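Local structure of oligogalacturonate lyase (Vibrio parahaemolyticus RIMD 2210633, 3C5M) at residues A[117-130]-A[167-180]. The protein probably cleaves, by beta-elimination, the oligogalacturonides released from pectin, and binds manganese in a seven-bladed beta-propeller. Residues are numbered along the deposited sequence; the frame is centred on the assembly and turned at random.
Sequences IYTVDEEWKGYGTW and TCRLIKVDIETGEL
Trp124 and Arg169 form a parallel cation-pi stack, the guanidinium lying over one face of the indole with the two planes only 3° apart. Arg169 CZ sits 3.5 Å from the centroid of the five-membered ring of Trp124, and the aliphatic part of the same side chain continues the cover, its CD 3.4 Å from the centroid of the six-membered ring. With the arginine chain extended from CG to NE, methylenes and guanidinium run together along the length of the indole. Tyr118 has its CG anti to the backbone N (chi1 168°), which carries the ring over strand 168-174, where Val173 CG2 makes a CH-pi contact with one face, 4.3 Å from the centroid. Ile171 CD1 lies obliquely near the phenol end, 3.8 Å from Tyr118 OH, and also meets Trp130 CH2 at 3.7 Å. Beyond Val173, past the end of strand 168-174, Ile117 CD1 touches Ile175 CD1 at 3.9 Å. Trp124 and Trp130 reach across their own sheet (124-132, 138-145, 168-174), while strand 114-119, the edge strand of the preceding propeller blade, brings in Tyr118 and Ile117. Tyr118 and Arg169 come from opposite directions and meet through Glu143 on strand 138-145, which forms a salt bridge with Arg169 NH2 and a hydrogen bond with Tyr118 OH. The arginine is thus held within its own blade by the indole and tied through Glu143 to the preceding one; carboxylate and indole face probably both favour the charged guanidinium.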
loop_
_atom_site.group_PDB
_atom_site.type_symbol
_atom_site.label_atom_id
_atom_site.label_comp_id
_atom_site.label_asym_id
_atom_site.label_seq_id
_atom_site.Cartn_x
_atom_site.Cartn_y
_atom_site.Cartn_z
ATOM N N ILE A 117 18.257 -7.832 -7.940
ATOM C CA ILE A 117 17.581 -8.463 -9.055
ATOM C C ILE A 117 17.365 -7.540 -10.251
ATOM O O ILE A 117 17.059 -8.015 -11.343
ATOM C CB ILE A 117 16.233 -9.026 -8.610
ATOM C CG1 ILE A 117 15.391 -7.884 -8.067
ATOM C CG2 ILE A 117 16.424 -10.078 -7.527
ATOM C CD1 ILE A 117 13.987 -8.289 -7.688
ATOM N N TYR A 118 17.508 -6.232 -10.062
ATOM C CA TYR A 118 17.343 -5.298 -11.174
ATOM C C TYR A 118 17.848 -3.910 -10.830
ATOM O O TYR A 118 17.654 -3.442 -9.720
ATOM C CB TYR A 118 15.876 -5.216 -11.601
ATOM C CG TYR A 118 15.567 -4.065 -12.539
ATOM C CD1 TYR A 118 14.739 -3.019 -12.140
ATOM C CD2 TYR A 118 16.117 -4.014 -13.819
ATOM C CE1 TYR A 118 14.464 -1.943 -12.993
ATOM C CE2 TYR A 118 15.849 -2.948 -14.685
ATOM C CZ TYR A 118 15.017 -1.910 -14.259
ATOM O OH TYR A 118 14.738 -0.851 -15.100
ATOM N N THR A 119 18.502 -3.250 -11.777
ATOM C CA THR A 119 19.020 -1.910 -11.524
ATOM C C THR A 119 18.576 -0.945 -12.618
ATOM O O THR A 119 19.075 -1.008 -13.733
ATOM C CB THR A 119 20.569 -1.900 -11.455
ATOM O OG1 THR A 119 21.023 -2.720 -10.368
ATOM C CG2 THR A 119 21.075 -0.480 -11.258
ATOM N N VAL A 120 17.650 -0.047 -12.290
ATOM C CA VAL A 120 17.136 0.925 -13.254
ATOM C C VAL A 120 18.215 1.479 -14.160
ATOM O O VAL A 120 19.326 1.747 -13.716
ATOM C CB VAL A 120 16.433 2.105 -12.546
ATOM C CG1 VAL A 120 17.400 2.810 -11.608
ATOM C CG2 VAL A 120 15.885 3.072 -13.574
ATOM N N ASP A 121 17.884 1.657 -15.437
ATOM C CA ASP A 121 18.851 2.178 -16.390
ATOM C C ASP A 121 18.996 3.692 -16.344
ATOM O O ASP A 121 18.029 4.409 -16.119
ATOM C CB ASP A 121 18.485 1.746 -17.802
ATOM C CG ASP A 121 19.516 2.194 -18.824
ATOM O OD1 ASP A 121 19.493 3.390 -19.214
ATOM O OD2 ASP A 121 20.361 1.352 -19.220
ATOM N N GLU A 122 20.217 4.165 -16.581
ATOM C CA GLU A 122 20.548 5.589 -16.572
ATOM C C GLU A 122 19.585 6.494 -17.346
ATOM O O GLU A 122 19.529 7.698 -17.103
ATOM C CB GLU A 122 21.974 5.776 -17.108
ATOM C CG GLU A 122 23.014 6.065 -16.034
ATOM C CD GLU A 122 23.154 7.561 -15.746
ATOM O OE1 GLU A 122 22.118 8.239 -15.535
ATOM O OE2 GLU A 122 24.307 8.054 -15.730
ATOM N N GLU A 123 18.837 5.910 -18.276
ATOM C CA GLU A 123 17.879 6.651 -19.094
ATOM C C GLU A 123 16.538 6.887 -18.389
ATOM O O GLU A 123 15.810 7.829 -18.715
ATOM C CB GLU A 123 17.619 5.894 -20.406
ATOM C CG GLU A 123 18.769 5.927 -21.411
ATOM C CD GLU A 123 18.878 7.266 -22.124
ATOM O OE1 GLU A 123 19.837 7.446 -22.908
ATOM O OE2 GLU A 123 18.001 8.134 -21.901
ATOM N N TRP A 124 16.215 6.028 -17.426
ATOM C CA TRP A 124 14.948 6.144 -16.728
ATOM C C TRP A 124 15.034 6.421 -15.232
ATOM O O TRP A 124 16.109 6.412 -14.629
ATOM C CB TRP A 124 14.108 4.891 -16.979
ATOM C CG TRP A 124 13.944 4.569 -18.434
ATOM C CD1 TRP A 124 14.883 4.021 -19.260
ATOM C CD2 TRP A 124 12.777 4.781 -19.242
ATOM N NE1 TRP A 124 14.372 3.872 -20.532
ATOM C CE2 TRP A 124 13.084 4.330 -20.548
ATOM C CE3 TRP A 124 11.503 5.304 -18.992
ATOM C CZ2 TRP A 124 12.169 4.387 -21.596
ATOM C CZ3 TRP A 124 10.584 5.364 -20.038
ATOM C CH2 TRP A 124 10.924 4.906 -21.327
ATOM N N LYS A 125 13.872 6.684 -14.643
ATOM C CA LYS A 125 13.765 6.983 -13.222
ATOM C C LYS A 125 12.648 6.112 -12.671
ATOM O O LYS A 125 11.561 6.067 -13.234
ATOM C CB LYS A 125 13.422 8.460 -13.038
ATOM C CG LYS A 125 13.708 9.022 -11.657
ATOM C CD LYS A 125 15.207 9.192 -11.428
ATOM C CE LYS A 125 15.508 9.720 -10.018
ATOM N NZ LYS A 125 14.741 10.968 -9.699
ATOM N N GLY A 126 12.921 5.405 -11.582
ATOM C CA GLY A 126 11.910 4.541 -10.996
ATOM C C GLY A 126 10.808 5.349 -10.340
ATOM O O GLY A 126 11.084 6.334 -9.660
ATOM N N TYR A 127 9.560 4.930 -10.529
ATOM C CA TYR A 127 8.409 5.630 -9.963
ATOM C C TYR A 127 7.310 4.665 -9.499
ATOM O O TYR A 127 6.892 3.754 -10.235
ATOM C CB TYR A 127 7.850 6.623 -10.993
ATOM C CG TYR A 127 6.570 7.301 -10.561
ATOM C CD1 TYR A 127 5.324 6.727 -10.829
ATOM C CD2 TYR A 127 6.604 8.506 -9.861
ATOM C CE1 TYR A 127 4.144 7.337 -10.406
ATOM C CE2 TYR A 127 5.427 9.121 -9.432
ATOM C CZ TYR A 127 4.205 8.529 -9.708
ATOM O OH TYR A 127 3.047 9.119 -9.255
ATOM N N GLY A 128 6.836 4.874 -8.276
ATOM C CA GLY A 128 5.814 4.001 -7.728
ATOM C C GLY A 128 6.430 2.868 -6.919
ATOM O O GLY A 128 7.599 2.931 -6.529
ATOM N N THR A 129 5.642 1.823 -6.685
ATOM C CA THR A 129 6.059 0.650 -5.912
ATOM C C THR A 129 5.988 -0.657 -6.722
ATOM O O THR A 129 4.978 -0.934 -7.376
ATOM C CB THR A 129 5.137 0.487 -4.689
ATOM O OG1 THR A 129 5.245 1.654 -3.873
ATOM C CG2 THR A 129 5.494 -0.755 -3.886
ATOM N N TRP A 130 7.046 -1.456 -6.668
ATOM C CA TRP A 130 7.054 -2.740 -7.360
ATOM C C TRP A 130 6.038 -3.687 -6.720
ATOM O O TRP A 130 5.988 -3.811 -5.498
ATOM C CB TRP A 130 8.423 -3.399 -7.270
ATOM C CG TRP A 130 9.462 -2.756 -8.071
ATOM C CD1 TRP A 130 10.338 -1.803 -7.663
ATOM C CD2 TRP A 130 9.772 -3.037 -9.439
ATOM N NE1 TRP A 130 11.188 -1.469 -8.696
ATOM C CE2 TRP A 130 10.859 -2.211 -9.798
ATOM C CE3 TRP A 130 9.229 -3.904 -10.398
ATOM C CZ2 TRP A 130 11.424 -2.233 -11.076
ATOM C CZ3 TRP A 130 9.786 -3.928 -11.668
ATOM C CH2 TRP A 130 10.872 -3.093 -11.998
ATOM N N THR A 167 6.874 10.857 -20.834
ATOM C CA THR A 167 6.867 9.505 -21.361
ATOM C C THR A 167 7.216 8.522 -20.247
ATOM O O THR A 167 8.320 8.552 -19.688
ATOM C CB THR A 167 7.873 9.366 -22.530
ATOM O OG1 THR A 167 8.163 7.981 -22.762
ATOM C CG2 THR A 167 9.155 10.090 -22.212
ATOM N N CYS A 168 6.252 7.666 -19.926
ATOM C CA CYS A 168 6.391 6.662 -18.878
ATOM C C CYS A 168 6.171 5.276 -19.450
ATOM O O CYS A 168 5.443 5.103 -20.421
ATOM C CB CYS A 168 5.352 6.895 -17.784
ATOM S SG CYS A 168 5.501 8.455 -16.927
ATOM N N ARG A 169 6.789 4.279 -18.837
ATOM C CA ARG A 169 6.619 2.920 -19.304
ATOM C C ARG A 169 6.314 1.989 -18.140
ATOM O O ARG A 169 6.858 2.136 -17.049
ATOM C CB ARG A 169 7.879 2.439 -20.023
ATOM C CG ARG A 169 9.107 2.367 -19.131
ATOM C CD ARG A 169 10.294 1.826 -19.897
ATOM N NE ARG A 169 11.465 1.632 -19.048
ATOM C CZ ARG A 169 12.591 1.052 -19.452
ATOM N NH1 ARG A 169 12.707 0.605 -20.698
ATOM N NH2 ARG A 169 13.602 0.905 -18.605
ATOM N N LEU A 170 5.433 1.033 -18.398
ATOM C CA LEU A 170 5.035 0.037 -17.422
ATOM C C LEU A 170 5.864 -1.217 -17.754
ATOM O O LEU A 170 5.571 -1.913 -18.725
ATOM C CB LEU A 170 3.542 -0.250 -17.580
ATOM C CG LEU A 170 2.809 -0.959 -16.444
ATOM C CD1 LEU A 170 1.344 -1.172 -16.815
ATOM C CD2 LEU A 170 3.471 -2.282 -16.164
ATOM N N ILE A 171 6.898 -1.498 -16.957
ATOM C CA ILE A 171 7.765 -2.646 -17.208
ATOM C C ILE A 171 7.500 -3.853 -16.323
ATOM O O ILE A 171 6.835 -3.766 -15.297
ATOM C CB ILE A 171 9.261 -2.286 -17.056
ATOM C CG1 ILE A 171 9.571 -1.926 -15.605
ATOM C CG2 ILE A 171 9.619 -1.144 -17.996
ATOM C CD1 ILE A 171 11.029 -1.591 -15.339
ATOM N N LYS A 172 8.043 -4.986 -16.742
ATOM C CA LYS A 172 7.896 -6.236 -16.025
ATOM C C LYS A 172 9.284 -6.856 -15.971
ATOM O O LYS A 172 9.969 -6.952 -16.985
ATOM C CB LYS A 172 6.931 -7.145 -16.779
ATOM C CG LYS A 172 6.861 -8.563 -16.251
ATOM C CD LYS A 172 5.848 -9.391 -17.037
ATOM C CE LYS A 172 6.259 -9.570 -18.496
ATOM N NZ LYS A 172 7.538 -10.333 -18.650
ATOM N N VAL A 173 9.698 -7.266 -14.783
ATOM C CA VAL A 173 11.010 -7.860 -14.593
ATOM C C VAL A 173 10.870 -9.300 -14.118
ATOM O O VAL A 173 9.948 -9.639 -13.369
ATOM C CB VAL A 173 11.819 -7.051 -13.554
ATOM C CG1 VAL A 173 13.181 -7.682 -13.320
ATOM C CG2 VAL A 173 11.969 -5.622 -14.037
ATOM N N ASP A 174 11.794 -10.141 -14.561
ATOM C CA ASP A 174 11.791 -11.547 -14.192
ATOM C C ASP A 174 12.776 -11.756 -13.037
ATOM O O ASP A 174 13.974 -11.477 -13.168
ATOM C CB ASP A 174 12.174 -12.388 -15.421
ATOM C CG ASP A 174 12.023 -13.885 -15.180
ATOM O OD1 ASP A 174 12.964 -14.507 -14.625
ATOM O OD2 ASP A 174 10.951 -14.437 -15.537
ATOM N N ILE A 175 12.268 -12.231 -11.902
ATOM C CA ILE A 175 13.109 -12.456 -10.728
ATOM C C ILE A 175 14.285 -13.358 -11.066
ATOM O O ILE A 175 15.413 -13.076 -10.680
ATOM C CB ILE A 175 12.333 -13.120 -9.576
ATOM C CG1 ILE A 175 11.068 -12.320 -9.254
ATOM C CG2 ILE A 175 13.221 -13.218 -8.347
ATOM C CD1 ILE A 175 11.338 -10.930 -8.787
ATOM N N GLU A 176 14.019 -14.444 -11.786
ATOM C CA GLU A 176 15.065 -15.390 -12.163
ATOM C C GLU A 176 16.095 -14.858 -13.147
ATOM O O GLU A 176 17.288 -14.885 -12.869
ATOM C CB GLU A 176 14.443 -16.656 -12.745
ATOM C CG GLU A 176 13.859 -17.588 -11.706
ATOM C CD GLU A 176 14.925 -18.198 -10.811
ATOM O OE1 GLU A 176 15.567 -17.449 -10.040
ATOM O OE2 GLU A 176 15.124 -19.430 -10.887
ATOM N N THR A 177 15.632 -14.379 -14.297
ATOM C CA THR A 177 16.529 -13.866 -15.330
ATOM C C THR A 177 17.026 -12.445 -15.070
ATOM O O THR A 177 18.198 -12.143 -15.297
ATOM C CB THR A 177 15.851 -13.871 -16.719
ATOM O OG1 THR A 177 14.966 -12.748 -16.827
ATOM C CG2 THR A 177 15.060 -15.149 -16.919
ATOM N N GLY A 178 16.132 -11.577 -14.608
ATOM C CA GLY A 178 16.509 -10.202 -14.348
ATOM C C GLY A 178 16.283 -9.346 -15.575
ATOM O O GLY A 178 16.620 -8.160 -15.594
ATOM N N GLU A 179 15.705 -9.956 -16.606
ATOM C CA GLU A 179 15.415 -9.278 -17.865
ATOM C C GLU A 179 14.127 -8.461 -17.787
ATOM O O GLU A 179 13.119 -8.939 -17.273
ATOM C CB GLU A 179 15.293 -10.309 -18.993
ATOM C CG GLU A 179 16.615 -10.961 -19.432
ATOM C CD GLU A 179 17.527 -10.015 -20.221
ATOM O OE1 GLU A 179 17.115 -9.543 -21.307
ATOM O OE2 GLU A 179 18.657 -9.751 -19.753
ATOM N N LEU A 180 14.155 -7.231 -18.300
ATOM C CA LEU A 180 12.961 -6.390 -18.272
ATOM C C LEU A 180 12.211 -6.520 -19.582
ATOM O O LEU A 180 12.787 -6.859 -20.607
ATOM C CB LEU A 180 13.305 -4.916 -18.041
ATOM C CG LEU A 180 13.986 -4.156 -19.177
ATOM C CD1 LEU A 180 14.140 -2.698 -18.774
ATOM C CD2 LEU A 180 15.355 -4.781 -19.499
#